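Local coordinates for protein dual oxidase maturation factor 1 (Mus musculus, PDB 6WXU) that probably supports the maturation of dual oxidase 1 and its transport from the endoplasmic reticulum to the plasma membrane, at residues B[22-25]-B[26-30]; B[34-37]-B[38-42]; B[5-9]-B[10-14]; B[260-263]-B[264-268]; B[229-233]-B[234-238]. All blocks are in the same frame, centred on the assembly; numbering follows the deposited sequence.

Interaction 1. Residues B[22-25]-B[26-30]. With PLC (diundecyl phosphatidyl choline), chain O.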
# COMPACT_ATOMS: atom_id res chain seq x y z
N THR B 22 -16.38 -11.88 -17.08
CA THR B 22 -16.37 -13.24 -16.55
C THR B 22 -17.64 -13.55 -15.77
O THR B 22 -18.25 -14.61 -15.97
CB THR B 22 -15.14 -13.45 -15.67
OG1 THR B 22 -15.05 -12.40 -14.72
CG2 THR B 22 -13.89 -13.47 -16.52
N THR B 23 -18.06 -12.65 -14.89
CA THR B 23 -19.24 -12.89 -14.07
C THR B 23 -20.53 -12.89 -14.87
O THR B 23 -21.59 -13.14 -14.29
CB THR B 23 -19.33 -11.85 -12.95
OG1 THR B 23 -20.51 -12.09 -12.18
CG2 THR B 23 -19.39 -10.45 -13.53
N LEU B 24 -20.48 -12.62 -16.17
CA LEU B 24 -21.63 -12.79 -17.06
C LEU B 24 -21.54 -14.08 -17.86
O LEU B 24 -22.56 -14.75 -18.06
CB LEU B 24 -21.74 -11.60 -18.01
CG LEU B 24 -22.85 -11.65 -19.06
CD1 LEU B 24 -24.20 -11.65 -18.39
CD2 LEU B 24 -22.72 -10.50 -20.03
N ALA B 25 -20.35 -14.43 -18.33
CA ALA B 25 -20.17 -15.71 -19.00
C ALA B 25 -20.47 -16.87 -18.07
O ALA B 25 -20.99 -17.90 -18.51
CB ALA B 25 -18.75 -15.82 -19.54
N VAL B 26 -20.16 -16.73 -16.78
CA VAL B 26 -20.49 -17.77 -15.81
C VAL B 26 -21.99 -18.01 -15.77
O VAL B 26 -22.46 -19.15 -15.82
CB VAL B 26 -19.93 -17.41 -14.43
CG1 VAL B 26 -20.47 -18.36 -13.39
CG2 VAL B 26 -18.43 -17.45 -14.44
N ILE B 27 -22.77 -16.93 -15.69
CA ILE B 27 -24.22 -17.05 -15.62
C ILE B 27 -24.77 -17.66 -16.90
O ILE B 27 -25.63 -18.56 -16.86
CB ILE B 27 -24.85 -15.67 -15.34
CG1 ILE B 27 -24.42 -15.18 -13.96
CG2 ILE B 27 -26.35 -15.74 -15.45
CD1 ILE B 27 -24.83 -13.77 -13.68
N ILE B 28 -24.28 -17.21 -18.05
CA ILE B 28 -24.78 -17.73 -19.32
C ILE B 28 -24.49 -19.22 -19.44
O ILE B 28 -25.35 -20.00 -19.86
CB ILE B 28 -24.19 -16.94 -20.50
CG1 ILE B 28 -24.63 -15.48 -20.43
CG2 ILE B 28 -24.61 -17.55 -21.82
CD1 ILE B 28 -24.09 -14.64 -21.56
N THR B 29 -23.28 -19.64 -19.07
CA THR B 29 -22.93 -21.05 -19.18
C THR B 29 -23.74 -21.90 -18.21
O THR B 29 -24.16 -23.01 -18.55
CB THR B 29 -21.44 -21.26 -18.95
OG1 THR B 29 -21.06 -20.67 -17.71
CG2 THR B 29 -20.64 -20.63 -20.08
N ILE B 30 -23.96 -21.40 -16.99
CA ILE B 30 -24.72 -22.17 -16.00
C ILE B 30 -26.13 -22.42 -16.51
O ILE B 30 -26.63 -23.55 -16.48
CB ILE B 30 -24.73 -21.44 -14.65
CG1 ILE B 30 -23.39 -21.61 -13.94
CG2 ILE B 30 -25.86 -21.95 -13.79
CD1 ILE B 30 -23.36 -20.95 -12.59
C1 PLC O . -12.36 -15.08 -12.34
C2 PLC O . -13.63 -15.86 -12.12
C3 PLC O . -14.66 -14.99 -11.47
C4 PLC O . -12.82 -10.33 -11.56
C5 PLC O . -14.35 -10.40 -11.68
C6 PLC O . -14.53 -9.75 -14.03
C7 PLC O . -16.33 -9.38 -12.63
C8 PLC O . -14.38 -8.06 -12.31
C' PLC O . -14.28 -17.69 -13.61
C1' PLC O . -14.69 -18.28 -14.92
C2' PLC O . -14.55 -19.79 -14.86
C3' PLC O . -15.70 -20.61 -15.42
C4' PLC O . -16.62 -21.21 -14.35
C5' PLC O . -17.30 -22.36 -15.06
C6' PLC O . -18.74 -22.61 -14.69
C7' PLC O . -19.41 -23.15 -15.95
C8' PLC O . -20.43 -24.25 -15.74
C9' PLC O . -19.90 -25.65 -16.00
CA' PLC O . -20.16 -26.21 -17.37
CB' PLC O . -19.84 -27.68 -17.40
CB PLC O . -17.04 -15.22 -10.91
C1B PLC O . -18.20 -16.13 -10.63
C2B PLC O . -19.29 -15.41 -9.86
C3B PLC O . -20.62 -16.07 -10.18
C4B PLC O . -21.71 -15.41 -9.38
C5B PLC O . -22.74 -16.44 -8.98
C6B PLC O . -23.43 -16.94 -10.22
C7B PLC O . -23.90 -18.37 -10.05
C8B PLC O . -24.96 -18.46 -8.97
C9B PLC O . -25.94 -19.58 -9.30
CAA PLC O . -27.08 -19.60 -8.31
CBA PLC O . -26.63 -19.03 -6.99
O' PLC O . -14.10 -18.39 -12.68
OB PLC O . -17.08 -14.04 -10.73
O2 PLC O . -14.15 -16.28 -13.38
O3 PLC O . -15.82 -15.77 -11.40
O1P PLC O . -12.17 -12.24 -13.53
O2P PLC O . -10.13 -12.63 -12.05
O3P PLC O . -12.29 -13.87 -11.60
O4P PLC O . -12.20 -11.56 -11.18
N PLC O . -14.87 -9.40 -12.65
P PLC O . -11.59 -12.59 -12.22
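Thr22 O accepts the amide of Val26 at 3.0 Å, nearly in line with its carbonyl, and the same i to i+4 pattern repeats from Leu24 to Ile28 and from Ala25 to Thr29, so these are the first two and a half turns of helix 22-41. On the side of the helix that meets lipid, threonines and small aliphatic groups line up along a bound diundecyl phosphatidyl choline. The Thr22 hydroxyl points at the phosphate, but a clash in the model makes its bond to O1P doubtful. Firmer is the methyl of Thr23: CG2 lies 3.4 Å from C7, a choline methyl of the lipid. One turn on, Val26 straddles the start of both acyl chains, CG2 at 3.9 Å from C1' and CG1 at 3.9 Å from C3B. Farther along, Ile30 CD1 touches the second chain at C7B. Thr29 OG1 is set between its own backbone N and carbonyl carbon (chi1 54°), which folds it back on the helix, 2.9 Å from Ala25 O and 2.8 Å from Val26 O. Its one proton can serve either carbonyl, so the hydroxyl is satisfied by backbone while lying against the first acyl chain. On another flank, Leu24 CG meets Ile28 CD1 at 4.1 Å, the two side chains crossing obliquely. Helix 50-72 packs here, with Ala69 against Leu24 and Ile27 and Phe72 against Thr23, while Phe18 and Met20 of the preceding loop cover Ala25.

Interaction 2. Residues B[34-37]-B[38-42]; sequences ALVT and FIIIL
Ala34 and Phe38 open four successive i to i+4 bonds in the last turns of helix 22-41, a segment predicted to span the membrane. The backbone bonds come first. Phe38 N reaches Ala34 O at 3.0 Å, Ile39 N reaches Leu35 O, Ile40 N reaches Val36 O, and Ile41 N reaches Thr37 O. The four are alike in length, as in a regular alpha helix. Beyond Ile41 the pattern weakens: Leu42 N makes only weak bonds back to Phe38 O and Ile39 O.

Apolar contacts between side chains four residues apart form the second group. Leu35 CG meets Ile39 CD1 at 4.3 Å, and Val36 CG1 meets Ile40 CD1 at 4.2 Å. Both isoleucines keep CG1 beside the backbone N and opposite the carbonyl carbon (chi1 -73° in Ile39), which lays each chain back along the preceding turn, over the carbonyl its own amide uses. These are loose contacts on the surface of the helix.

The third group reaches outward. Helix 50-72 takes one side, with Leu61 on Ala34, Val58 on Leu35 and Val57 on Phe38; the chain of another protein meets Thr37, Ile40 and Ile41 on another. Thr37 settles its hydroxyl on the backbone, through a hydrogen bond between OG1 and Thr33 O. The Phe38 ring, finally, leans back over the turn with CD2 3.4 Å from Ala34 O, the carbonyl to which its amide is bonded.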
# COMPACT_ATOMS: atom_id res chain seq x y z
N ALA B 34 -28.12 -25.93 -17.61
CA ALA B 34 -29.41 -26.39 -17.09
C ALA B 34 -30.41 -26.62 -18.21
O ALA B 34 -31.16 -27.61 -18.19
CB ALA B 34 -29.95 -25.37 -16.08
N LEU B 35 -30.43 -25.74 -19.21
CA LEU B 35 -31.34 -25.92 -20.33
C LEU B 35 -31.01 -27.19 -21.11
O LEU B 35 -31.92 -27.91 -21.53
CB LEU B 35 -31.27 -24.70 -21.25
CG LEU B 35 -32.25 -24.69 -22.42
CD1 LEU B 35 -33.67 -24.59 -21.91
CD2 LEU B 35 -31.94 -23.56 -23.37
N VAL B 36 -29.73 -27.48 -21.30
CA VAL B 36 -29.34 -28.69 -22.02
C VAL B 36 -29.76 -29.93 -21.23
O VAL B 36 -30.23 -30.92 -21.81
CB VAL B 36 -27.83 -28.69 -22.31
CG1 VAL B 36 -27.36 -30.06 -22.71
CG2 VAL B 36 -27.52 -27.69 -23.40
N THR B 37 -29.59 -29.90 -19.91
CA THR B 37 -30.00 -31.03 -19.08
C THR B 37 -31.49 -31.30 -19.23
O THR B 37 -31.92 -32.45 -19.41
CB THR B 37 -29.65 -30.77 -17.62
OG1 THR B 37 -28.22 -30.75 -17.46
CG2 THR B 37 -30.23 -31.86 -16.73
N PHE B 38 -32.31 -30.25 -19.15
CA PHE B 38 -33.75 -30.45 -19.26
C PHE B 38 -34.16 -30.86 -20.66
O PHE B 38 -35.13 -31.60 -20.83
CB PHE B 38 -34.49 -29.20 -18.80
CG PHE B 38 -34.44 -28.99 -17.31
CD1 PHE B 38 -34.54 -30.07 -16.45
CD2 PHE B 38 -34.28 -27.73 -16.78
CE1 PHE B 38 -34.49 -29.89 -15.08
CE2 PHE B 38 -34.23 -27.54 -15.41
CZ PHE B 38 -34.34 -28.62 -14.56
N ILE B 39 -33.43 -30.41 -21.69
CA ILE B 39 -33.71 -30.88 -23.04
C ILE B 39 -33.40 -32.37 -23.16
O ILE B 39 -34.10 -33.11 -23.86
CB ILE B 39 -32.92 -30.06 -24.07
CG1 ILE B 39 -33.53 -28.66 -24.21
CG2 ILE B 39 -32.90 -30.75 -25.42
CD1 ILE B 39 -32.86 -27.82 -25.27
N ILE B 40 -32.36 -32.83 -22.48
CA ILE B 40 -32.03 -34.25 -22.48
C ILE B 40 -33.13 -35.06 -21.81
O ILE B 40 -33.51 -36.13 -22.29
CB ILE B 40 -30.66 -34.49 -21.81
CG1 ILE B 40 -29.53 -33.94 -22.67
CG2 ILE B 40 -30.45 -35.96 -21.54
CD1 ILE B 40 -28.17 -34.13 -22.06
N ILE B 41 -33.66 -34.56 -20.69
CA ILE B 41 -34.73 -35.25 -19.99
C ILE B 41 -36.05 -35.19 -20.75
O ILE B 41 -36.89 -36.08 -20.59
CB ILE B 41 -34.89 -34.67 -18.57
CG1 ILE B 41 -33.60 -34.85 -17.78
CG2 ILE B 41 -36.04 -35.32 -17.83
CD1 ILE B 41 -33.73 -34.43 -16.35
N LEU B 42 -36.24 -34.18 -21.59
CA LEU B 42 -37.54 -33.94 -22.22
C LEU B 42 -38.17 -35.15 -22.90
O LEU B 42 -39.38 -35.36 -22.71
CB LEU B 42 -37.40 -32.78 -23.22
CG LEU B 42 -38.71 -32.23 -23.76
CD1 LEU B 42 -39.50 -31.59 -22.64
CD2 LEU B 42 -38.45 -31.23 -24.87

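Interaction 3. Residues B[5-9]-B[10-14]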
# COMPACT_ATOMS: atom_id res chain seq x y z
N GLY B 5 11.92 -28.62 -25.05
CA GLY B 5 12.67 -27.45 -24.66
C GLY B 5 13.93 -27.26 -25.47
O GLY B 5 14.93 -27.95 -25.24
N HIS B 6 13.90 -26.33 -26.42
CA HIS B 6 15.07 -26.01 -27.23
C HIS B 6 15.34 -24.52 -27.34
O HIS B 6 16.38 -24.14 -27.87
CB HIS B 6 14.92 -26.60 -28.64
CG HIS B 6 15.36 -28.03 -28.74
ND1 HIS B 6 14.95 -28.87 -29.76
CD2 HIS B 6 16.19 -28.77 -27.96
CE1 HIS B 6 15.49 -30.06 -29.59
NE2 HIS B 6 16.25 -30.03 -28.51
N THR B 7 14.44 -23.68 -26.86
CA THR B 7 14.60 -22.23 -26.87
C THR B 7 14.45 -21.71 -25.45
O THR B 7 14.35 -22.48 -24.49
CB THR B 7 13.58 -21.59 -27.81
OG1 THR B 7 12.26 -21.80 -27.30
CG2 THR B 7 13.67 -22.19 -29.20
N LEU B 8 14.44 -20.39 -25.32
CA LEU B 8 14.18 -19.73 -24.05
C LEU B 8 13.38 -18.46 -24.33
O LEU B 8 13.89 -17.54 -24.98
CB LEU B 8 15.48 -19.42 -23.31
CG LEU B 8 16.02 -20.54 -22.42
CD1 LEU B 8 17.41 -20.21 -21.92
CD2 LEU B 8 15.09 -20.77 -21.26
N PRO B 9 12.13 -18.36 -23.86
CA PRO B 9 11.42 -19.35 -23.05
C PRO B 9 10.96 -20.57 -23.85
O PRO B 9 11.12 -20.60 -25.07
CB PRO B 9 10.20 -18.58 -22.53
CG PRO B 9 10.45 -17.14 -22.87
CD PRO B 9 11.31 -17.17 -24.08
N PHE B 10 10.40 -21.56 -23.16
CA PHE B 10 9.96 -22.77 -23.85
C PHE B 10 8.70 -22.51 -24.65
O PHE B 10 8.60 -22.90 -25.82
CB PHE B 10 9.74 -23.89 -22.84
CG PHE B 10 10.99 -24.32 -22.13
CD1 PHE B 10 12.22 -24.20 -22.74
CD2 PHE B 10 10.93 -24.83 -20.85
CE1 PHE B 10 13.37 -24.59 -22.08
CE2 PHE B 10 12.07 -25.22 -20.19
CZ PHE B 10 13.29 -25.10 -20.81
N TYR B 11 7.72 -21.84 -24.05
CA TYR B 11 6.48 -21.47 -24.73
C TYR B 11 6.60 -20.02 -25.18
O TYR B 11 6.40 -19.10 -24.39
CB TYR B 11 5.27 -21.68 -23.83
CG TYR B 11 4.01 -21.05 -24.36
CD1 TYR B 11 3.40 -21.54 -25.51
CD2 TYR B 11 3.42 -19.97 -23.72
CE1 TYR B 11 2.24 -20.97 -26.00
CE2 TYR B 11 2.27 -19.39 -24.20
CZ TYR B 11 1.68 -19.90 -25.34
OH TYR B 11 0.53 -19.33 -25.83
N THR B 12 6.94 -19.83 -26.45
CA THR B 12 7.07 -18.50 -27.04
C THR B 12 5.77 -18.20 -27.79
O THR B 12 5.59 -18.62 -28.94
CB THR B 12 8.27 -18.41 -27.97
OG1 THR B 12 8.17 -19.43 -28.98
CG2 THR B 12 9.56 -18.60 -27.19
N GLY B 13 4.87 -17.48 -27.14
CA GLY B 13 3.62 -17.11 -27.77
C GLY B 13 2.94 -16.02 -26.97
O GLY B 13 3.25 -15.80 -25.79
N THR B 14 2.02 -15.34 -27.63
CA THR B 14 1.27 -14.28 -26.97
C THR B 14 0.26 -14.88 -26.00
O THR B 14 -0.47 -15.81 -26.34
CB THR B 14 0.55 -13.41 -28.00
OG1 THR B 14 -0.23 -14.24 -28.87
CG2 THR B 14 1.56 -12.63 -28.83
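Thr7 OG1 donates a hydrogen bond to Pro9 O at 2.8 Å, and the methyl CG2 of Thr12 is a van der Waals neighbour of the same oxygen, 3.3 Å from Pro9 O. The bond turns the threonine hydroxyl onto the backbone two residues on, its donor tilted 27° from the carbonyl plane. It spans a sharp turn in the chain, because the peptide between Leu8 and Pro9 is cis. The folded-back backbone lets residues that would otherwise lie well apart along the chain meet. Thr12 CG2 also touches the proline ring, 3.8 Å from Pro9 CD, the two side chains crossing at about a right angle.

Phe10 is the main side chain joining the two halves. Its CG stands opposite the carbonyl carbon (chi1 -64°), which throws the ring back toward Gly5 and Thr7. Gly5 CA makes an off-centre CH-pi contact, 4.2 Å from the ring centroid, while Thr7 O approaches the ring's edge, 3.2 Å from Phe10 CD1. Leu8 CD2 adds an apolar touch on Phe10 CE1 at 4.3 Å. Putting alanine at this position would probably strip Gly5 CA of its CH-pi ring and Leu8 of its apolar partner, and let the amino-terminal end swing away from the turn.

None of this is helix or strand. The loop precedes helix 22-41, lies far from the centre of its own chain on the predicted extracellular side, and is met instead by another protein's chain, which hydrogen-bonds to Leu8 O and to the backbone of Tyr11 and packs on Pro9 and Phe10.

Interaction 4. Residues B[260-263]-B[264-268]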
# COMPACT_ATOMS: atom_id res chain seq x y z
N LEU B 260 -43.34 -8.63 -16.84
CA LEU B 260 -43.68 -10.00 -17.19
C LEU B 260 -44.09 -10.80 -15.96
O LEU B 260 -45.10 -11.50 -15.96
CB LEU B 260 -42.51 -10.67 -17.90
CG LEU B 260 -42.69 -12.16 -18.17
CD1 LEU B 260 -43.84 -12.37 -19.12
CD2 LEU B 260 -41.41 -12.77 -18.73
N CYS B 261 -43.29 -10.71 -14.89
CA CYS B 261 -43.63 -11.43 -13.66
C CYS B 261 -44.95 -10.95 -13.09
O CYS B 261 -45.75 -11.76 -12.59
CB CYS B 261 -42.51 -11.27 -12.63
SG CYS B 261 -40.94 -11.98 -13.10
N ILE B 262 -45.21 -9.65 -13.13
CA ILE B 262 -46.47 -9.13 -12.62
C ILE B 262 -47.64 -9.66 -13.44
O ILE B 262 -48.68 -10.05 -12.89
CB ILE B 262 -46.45 -7.59 -12.59
CG1 ILE B 262 -45.57 -7.12 -11.44
CG2 ILE B 262 -47.85 -7.03 -12.46
CD1 ILE B 262 -45.60 -5.64 -11.23
N LEU B 263 -47.48 -9.71 -14.76
CA LEU B 263 -48.54 -10.23 -15.61
C LEU B 263 -48.81 -11.70 -15.33
O LEU B 263 -49.96 -12.13 -15.27
CB LEU B 263 -48.18 -10.01 -17.08
CG LEU B 263 -49.17 -10.61 -18.08
CD1 LEU B 263 -50.55 -10.03 -17.85
CD2 LEU B 263 -48.70 -10.35 -19.50
N LEU B 264 -47.75 -12.49 -15.16
CA LEU B 264 -47.94 -13.91 -14.87
C LEU B 264 -48.63 -14.11 -13.53
O LEU B 264 -49.53 -14.96 -13.41
CB LEU B 264 -46.60 -14.64 -14.88
CG LEU B 264 -45.92 -14.76 -16.24
CD1 LEU B 264 -44.71 -15.66 -16.14
CD2 LEU B 264 -46.90 -15.29 -17.27
N GLY B 265 -48.23 -13.35 -12.51
CA GLY B 265 -48.90 -13.45 -11.22
C GLY B 265 -50.37 -13.12 -11.30
O GLY B 265 -51.21 -13.82 -10.72
N LEU B 266 -50.72 -12.05 -12.02
CA LEU B 266 -52.13 -11.69 -12.14
C LEU B 266 -52.91 -12.73 -12.92
O LEU B 266 -54.05 -13.05 -12.57
CB LEU B 266 -52.27 -10.32 -12.79
CG LEU B 266 -51.87 -9.13 -11.93
CD1 LEU B 266 -52.22 -7.83 -12.62
CD2 LEU B 266 -52.55 -9.21 -10.58
N VAL B 267 -52.31 -13.29 -13.98
CA VAL B 267 -53.00 -14.32 -14.75
C VAL B 267 -53.25 -15.55 -13.88
O VAL B 267 -54.34 -16.14 -13.92
CB VAL B 267 -52.21 -14.67 -16.02
CG1 VAL B 267 -52.77 -15.93 -16.65
CG2 VAL B 267 -52.27 -13.52 -17.01
N MET B 268 -52.27 -15.94 -13.08
CA MET B 268 -52.45 -17.11 -12.22
C MET B 268 -53.54 -16.86 -11.18
O MET B 268 -54.37 -17.74 -10.93
CB MET B 268 -51.14 -17.49 -11.55
CG MET B 268 -50.13 -18.12 -12.49
SD MET B 268 -48.69 -18.75 -11.62
CE MET B 268 -49.46 -19.85 -10.45
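Leu263 and Val267 make the nearest apolar pair here: Leu263 CD1 rests 4.0 Å from Val267 CG2, methyl against methyl. Leu263 has CG opposite its backbone N (chi1 176°), which sends the branch forward along the helix to the next turn. Val267 CG2 fills the hollow between Leu263 CD1 and Leu263 O, 3.2 Å from that oxygen. Leu260 and Leu264 form a second ridge, CD1 of the first against CG of the second at 4.3 Å, and Ile262 CG2 with Leu266 CD1 at 4.4 Å forms a third.

All this sits on helix 249-273, predicted to cross the membrane, whose i to i+4 bonds run regularly from Leu264 N to Leu260 O through Val267 N to Leu263 O. Gly265 interrupts the row of bumps. It is buried, offers no side chain, and bonds its N to Cys261 O at 2.9 Å. On the preceding turn Cys261 and Ile262 are the bumps turned to helix 203-224, with Thr213 against Cys261 and Leu215 and Leu218 against Ile262. Ile63 of helix 50-72 lies on both Leu260 and Cys261, while Leu263, Leu266 and Val267 are on the surface.

Interaction 5. Residues B[229-233]-B[234-238]; sequences SLISP and CPLRL
The disulfide-anchored loop that follows the short, weakly bonded helix 228-231, on the predicted extracellular side, holds this contact, with Cys234 at its pivot and bonded to Cys167. Cys234 SG lies 4.0 Å from Leu230 O, a van der Waals contact. It gets there because SG stands opposite the carbonyl carbon and beside the backbone N (chi1 -68°), turned back toward Leu230.

Two prolines flank the cysteine, and neither Pro233 N nor Pro235 N has a hydrogen to give. The prolines remove two possible donors, and residues 229-233 and 234-238 share no hydrogen bond; the disulfide and side-chain packing are likely to hold the course of the chain. Among the side chains, Ile231 and Leu236 meet end to end, CD1 to CD1 at 4.4 Å. Both are buried: Ile231 also touches Tyr173 of helix 170-199 and Ile103 of strand 94-103, whereas Leu236 sits on Leu157 of helix 152-159 and on Leu243.

The disulfide to Cys167 ties the loop covalently to the rest of the chain, and Lys160 NZ adds a hydrogen bond to Pro235 O. Another protein's chain packs on Pro235 and Arg237. The Pro235 ring lies against the carbonyl two residues back, its CD 3.7 Å from Pro233 O.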
# COMPACT_ATOMS: atom_id res chain seq x y z
N SER B 229 -31.57 12.86 -12.05
CA SER B 229 -31.75 14.29 -11.83
C SER B 229 -30.52 14.94 -11.22
O SER B 229 -30.58 16.12 -10.84
CB SER B 229 -32.96 14.53 -10.93
OG SER B 229 -32.83 13.84 -9.70
N LEU B 230 -29.41 14.23 -11.13
CA LEU B 230 -28.21 14.73 -10.48
C LEU B 230 -27.00 14.82 -11.40
O LEU B 230 -26.25 15.79 -11.33
CB LEU B 230 -27.86 13.86 -9.27
CG LEU B 230 -26.75 14.42 -8.39
CD1 LEU B 230 -27.26 15.58 -7.55
CD2 LEU B 230 -26.20 13.33 -7.52
N ILE B 231 -26.79 13.82 -12.26
CA ILE B 231 -25.67 13.87 -13.20
C ILE B 231 -25.99 14.71 -14.42
O ILE B 231 -25.10 14.94 -15.25
CB ILE B 231 -25.27 12.45 -13.64
CG1 ILE B 231 -23.82 12.43 -14.13
CG2 ILE B 231 -26.22 11.94 -14.71
CD1 ILE B 231 -23.34 11.07 -14.56
N SER B 232 -27.23 15.19 -14.55
CA SER B 232 -27.57 16.00 -15.72
C SER B 232 -26.87 17.35 -15.73
O SER B 232 -26.30 17.72 -16.77
CB SER B 232 -29.09 16.14 -15.81
OG SER B 232 -29.46 16.92 -16.94
N PRO B 233 -26.85 18.13 -14.64
CA PRO B 233 -26.20 19.44 -14.71
C PRO B 233 -24.68 19.40 -14.65
O PRO B 233 -24.05 20.36 -15.11
CB PRO B 233 -26.77 20.18 -13.49
CG PRO B 233 -27.05 19.11 -12.53
CD PRO B 233 -27.53 17.95 -13.34
N CYS B 234 -24.08 18.34 -14.13
CA CYS B 234 -22.63 18.33 -13.98
C CYS B 234 -21.96 18.13 -15.33
O CYS B 234 -22.31 17.19 -16.06
CB CYS B 234 -22.20 17.25 -13.00
SG CYS B 234 -22.72 17.61 -11.32
N PRO B 235 -20.99 18.97 -15.70
CA PRO B 235 -20.41 18.88 -17.04
C PRO B 235 -19.43 17.73 -17.17
O PRO B 235 -18.62 17.47 -16.27
CB PRO B 235 -19.70 20.23 -17.20
CG PRO B 235 -19.31 20.58 -15.82
CD PRO B 235 -20.40 20.06 -14.92
N LEU B 236 -19.52 17.03 -18.30
CA LEU B 236 -18.59 15.96 -18.62
C LEU B 236 -17.89 16.28 -19.94
O LEU B 236 -17.82 15.43 -20.83
CB LEU B 236 -19.32 14.62 -18.71
CG LEU B 236 -19.85 14.04 -17.40
CD1 LEU B 236 -20.82 12.93 -17.68
CD2 LEU B 236 -18.70 13.53 -16.57
N ARG B 237 -17.38 17.50 -20.07
CA ARG B 237 -16.73 17.92 -21.30
C ARG B 237 -15.38 17.25 -21.45
O ARG B 237 -14.57 17.24 -20.51
CB ARG B 237 -16.56 19.44 -21.30
CG ARG B 237 -17.73 20.19 -20.72
CD ARG B 237 -18.90 20.13 -21.65
NE ARG B 237 -18.70 20.96 -22.83
CZ ARG B 237 -19.41 22.04 -23.12
NH1 ARG B 237 -19.16 22.73 -24.22
NH2 ARG B 237 -20.39 22.42 -22.31
N LEU B 238 -15.12 16.69 -22.63
CA LEU B 238 -13.84 16.07 -22.96
C LEU B 238 -13.33 16.73 -24.24
O LEU B 238 -13.54 16.22 -25.34
CB LEU B 238 -13.98 14.57 -23.14
CG LEU B 238 -14.23 13.74 -21.90
CD1 LEU B 238 -15.00 12.50 -22.28
CD2 LEU B 238 -12.92 13.37 -21.25

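How the interactions relate
Interactions 1 and 2 are successive parts of helix 22-41, their centres 18 Å apart, and both lie near lipid: five residues of 22-30 line the diundecyl phosphatidyl choline site, while the side chain of Thr37 is about 9 Å from such a lipid and that of Ile40 about 5 Å from a bound phosphatidic acid. Interaction 4, on helix 249-273, comes no nearer than about 14 Å to interaction 2 and about 15 Å to interaction 1, with helix 50-72 touching all three. Interaction 3 leads toward interaction 1 along the chain yet stays about 17 Å off at the nearest atoms. Interaction 5 lies across the chain's centre from interaction 1, the two centres 33 Å apart.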